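Local coordinates for type IV pilin protein (Neisseria meningitidis, PDB 5V0M) that is a non-core minor pilin of type IV pili, probably acting in the pilus-dependent adhesion of the bacterium to cells, at residues N44-V49 and T68-E73. Sequence-based numbering, arbitrary orientation.
Sequences NKYFNV and TTNDGE
Asn70 reaches across to Tyr46 and Phe47 with CB, CG and ND2. Its CB lies 3.5 Å from Tyr46 O and approaches the Tyr46 ring obliquely. CG stands anti to the backbone N (chi1 -153°), which carries it on toward Tyr46 CB. At the tip, ND2 donates to Tyr46 O at 3.2 Å, with an N-H...O angle of 147°. The same ND2 lies over one face of the Phe47 ring, 3.6 Å from Phe47 CE2. The amide and ring planes are 75° apart. The other tip atom, OD1, turns to Arg8 of helix 3-30, and Arg8 also makes a cation-pi contact with Tyr46.

Thr69 adds a second bond. Its OG1 donates to Lys45 O at 2.8 Å, with the donor tilted from the carbonyl plane. Thr69 OG1 also sits 3.5 Å from Tyr46 CD1. At the end of the type II turn from Asn70 to Glu73, Glu73 CG packs obliquely on the Phe47 ring, 4.0 Å from Phe47 CZ. Glu73 OE2 makes a salt bridge with Arg5 and accepts from Cys75 N, in the Cys75-Cys94 disulfide.

In this pilin fold, helix 3-30 packs on an antiparallel sheet. Two successive carbonyls at the entry of outermost strand 47-54 take side-chain bonds from the loop between strands 59-65 and 76-80. Phe47 meets an amide N and an aliphatic CG. The chemistry implies a loop tied to the sheet edge and, through Arg5 and Arg8, to the helix.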
ATOM      1  N   ASN A  44       6.257   3.804  -5.103  1.00  9.57           N
ATOM      2  CA  ASN A  44       7.469   3.196  -4.626  1.00 11.16           C
ATOM      3  C   ASN A  44       8.197   2.598  -5.830  1.00  7.61           C
ATOM      4  O   ASN A  44       7.554   2.138  -6.766  1.00  8.92           O
ATOM      5  CB  ASN A  44       6.915   2.145  -3.695  1.00 16.79           C
ATOM      6  CG  ASN A  44       7.944   1.416  -2.991  1.00 12.61           C
ATOM      7  OD1 ASN A  44       8.615   0.602  -3.577  1.00 13.53           O
ATOM      8  ND2 ASN A  44       8.014   1.609  -1.689  1.00 12.39           N
ATOM      9  N   LYS A  45       9.541   2.593  -5.811  1.00  8.92           N
ATOM     10  CA  LYS A  45      10.317   2.030  -6.906  1.00 10.56           C
ATOM     11  C   LYS A  45       9.985   0.559  -7.149  1.00  5.72           C
ATOM     12  O   LYS A  45      10.114   0.066  -8.267  1.00  7.45           O
ATOM     13  CB  LYS A  45      11.811   2.163  -6.536  1.00 16.76           C
ATOM     14  CG  LYS A  45      12.806   2.089  -7.635  1.00 32.13           C
ATOM     15  CD  LYS A  45      14.141   2.813  -7.257  1.00 14.43           C
ATOM     16  CE  LYS A  45      14.771   2.358  -5.952  1.00 19.51           C
ATOM     17  NZ  LYS A  45      16.236   2.684  -5.918  1.00 23.57           N
ATOM     18  N   TYR A  46       9.582  -0.157  -6.102  1.00  6.03           N
ATOM     19  CA  TYR A  46       9.479  -1.608  -6.084  1.00  5.33           C
ATOM     20  C   TYR A  46       8.053  -2.128  -6.037  1.00  4.39           C
ATOM     21  O   TYR A  46       7.857  -3.348  -6.170  1.00  5.68           O
ATOM     22  CB  TYR A  46      10.246  -2.132  -4.860  1.00  4.69           C
ATOM     23  CG  TYR A  46      11.713  -1.788  -4.946  1.00  6.17           C
ATOM     24  CD1 TYR A  46      12.500  -2.276  -5.989  1.00  7.86           C
ATOM     25  CD2 TYR A  46      12.303  -0.963  -4.007  1.00  7.45           C
ATOM     26  CE1 TYR A  46      13.838  -1.968  -6.072  1.00  8.50           C
ATOM     27  CE2 TYR A  46      13.666  -0.647  -4.090  1.00 10.34           C
ATOM     28  CZ  TYR A  46      14.397  -1.133  -5.133  1.00  7.64           C
ATOM     29  OH  TYR A  46      15.759  -0.841  -5.201  1.00 14.05           O
ATOM     30  N   PHE A  47       7.065  -1.247  -5.833  1.00  4.85           N
ATOM     31  CA  PHE A  47       5.662  -1.615  -5.711  1.00  5.36           C
ATOM     32  C   PHE A  47       4.812  -0.510  -6.318  1.00  6.83           C
ATOM     33  O   PHE A  47       5.040   0.680  -6.057  1.00  7.68           O
ATOM     34  CB  PHE A  47       5.211  -1.760  -4.248  1.00  5.84           C
ATOM     35  CG  PHE A  47       5.839  -2.904  -3.507  1.00  5.96           C
ATOM     36  CD1 PHE A  47       5.166  -4.114  -3.346  1.00  6.81           C
ATOM     37  CD2 PHE A  47       7.081  -2.753  -2.943  1.00  4.95           C
ATOM     38  CE1 PHE A  47       5.748  -5.166  -2.651  1.00  6.19           C
ATOM     39  CE2 PHE A  47       7.659  -3.804  -2.265  1.00  6.43           C
ATOM     40  CZ  PHE A  47       6.993  -5.014  -2.124  1.00  6.27           C
ATOM     41  N   ASN A  48       3.803  -0.930  -7.081  1.00  5.28           N
ATOM     42  CA  ASN A  48       2.801  -0.032  -7.647  1.00  8.44           C
ATOM     43  C   ASN A  48       1.655   0.112  -6.650  1.00  5.19           C
ATOM     44  O   ASN A  48       1.080  -0.893  -6.215  1.00  6.72           O
ATOM     45  CB  ASN A  48       2.299  -0.644  -8.952  1.00  8.49           C
ATOM     46  CG  ASN A  48       3.345  -0.681 -10.022  1.00 10.16           C
ATOM     47  OD1 ASN A  48       4.167   0.228 -10.127  1.00 15.20           O
ATOM     48  ND2 ASN A  48       3.324  -1.732 -10.832  1.00 12.56           N
ATOM     49  N   VAL A  49       1.350   1.342  -6.250  1.00  7.06           N
ATOM     50  CA  VAL A  49       0.333   1.604  -5.238  1.00  7.48           C
ATOM     51  C   VAL A  49      -0.944   2.090  -5.907  1.00  7.85           C
ATOM     52  O   VAL A  49      -0.915   3.044  -6.694  1.00  9.51           O
ATOM     53  CB  VAL A  49       0.850   2.618  -4.201  1.00  7.86           C
ATOM     54  CG1 VAL A  49      -0.223   2.968  -3.202  1.00 10.01           C
ATOM     55  CG2 VAL A  49       2.099   2.069  -3.493  1.00 11.72           C
ATOM     56  N   THR A  68       9.488  -5.243 -12.933  1.00  6.77           N
ATOM     57  CA  THR A  68      10.702  -4.708 -13.547  1.00  7.66           C
ATOM     58  C   THR A  68      11.830  -4.596 -12.536  1.00  6.83           C
ATOM     59  O   THR A  68      12.961  -5.000 -12.807  1.00  8.31           O
ATOM     60  CB  THR A  68      10.415  -3.353 -14.167  1.00  7.54           C
ATOM     61  OG1 THR A  68       9.513  -3.507 -15.279  1.00 11.08           O
ATOM     62  CG2 THR A  68      11.693  -2.679 -14.666  1.00 12.64           C
ATOM     63  N   THR A  69      11.539  -4.041 -11.360  1.00  5.86           N
ATOM     64  CA  THR A  69      12.571  -3.781 -10.364  1.00  6.18           C
ATOM     65  C   THR A  69      12.557  -4.784  -9.221  1.00  7.20           C
ATOM     66  O   THR A  69      13.514  -4.822  -8.432  1.00  8.14           O
ATOM     67  CB  THR A  69      12.324  -2.415  -9.740  1.00  5.84           C
ATOM     68  OG1 THR A  69      11.014  -2.434  -9.180  1.00  7.10           O
ATOM     69  CG2 THR A  69      12.470  -1.266 -10.734  1.00  8.41           C
ATOM     70  N   ASN A  70      11.478  -5.543  -9.070  1.00  6.42           N
ATOM     71  CA  ASN A  70      11.251  -6.380  -7.904  1.00  6.64           C
ATOM     72  C   ASN A  70      10.777  -7.760  -8.323  1.00  7.86           C
ATOM     73  O   ASN A  70       9.943  -8.367  -7.665  1.00  8.65           O
ATOM     74  CB  ASN A  70      10.242  -5.706  -6.990  1.00  6.90           C
ATOM     75  CG  ASN A  70      10.392  -6.101  -5.533  1.00  6.39           C
ATOM     76  OD1 ASN A  70      11.372  -6.712  -5.121  1.00  8.18           O
ATOM     77  ND2 ASN A  70       9.400  -5.739  -4.743  1.00  8.62           N
ATOM     78  N   ASP A  71      11.348  -8.307  -9.387  1.00  9.21           N
ATOM     79  CA  ASP A  71      10.881  -9.588  -9.902  1.00 10.75           C
ATOM     80  C   ASP A  71      11.183 -10.670  -8.878  1.00  9.50           C
ATOM     81  O   ASP A  71      12.206 -10.643  -8.194  1.00 14.37           O
ATOM     82  CB  ASP A  71      11.566  -9.920 -11.235  1.00 10.71           C
ATOM     83  CG  ASP A  71      10.784 -10.928 -12.071  1.00 25.50           C
ATOM     84  OD1 ASP A  71      11.401 -11.506 -12.987  1.00 19.82           O
ATOM     85  OD2 ASP A  71       9.571 -11.139 -11.842  1.00 17.76           O
ATOM     86  N   GLY A  72      10.276 -11.615  -8.740  1.00 12.72           N
ATOM     87  CA  GLY A  72      10.385 -12.595  -7.693  1.00 13.58           C
ATOM     88  C   GLY A  72       9.582 -12.268  -6.440  1.00 13.33           C
ATOM     89  O   GLY A  72       9.173 -13.196  -5.733  1.00 24.95           O
ATOM     90  N   GLU A  73       9.347 -10.980  -6.140  1.00  9.96           N
ATOM     91  CA  GLU A  73       8.463 -10.626  -5.027  1.00 11.13           C
ATOM     92  C   GLU A  73       7.029 -10.901  -5.427  1.00  9.35           C
ATOM     93  O   GLU A  73       6.572 -10.434  -6.472  1.00  9.50           O
ATOM     94  CB  GLU A  73       8.584  -9.144  -4.676  1.00  8.81           C
ATOM     95  CG  GLU A  73       7.719  -8.714  -3.499  1.00  7.96           C
ATOM     96  CD  GLU A  73       8.070  -9.462  -2.241  1.00 10.22           C
ATOM     97  OE1 GLU A  73       9.159  -9.227  -1.661  1.00 12.63           O
ATOM     98  OE2 GLU A  73       7.284 -10.349  -1.850  1.00  8.44           O
TER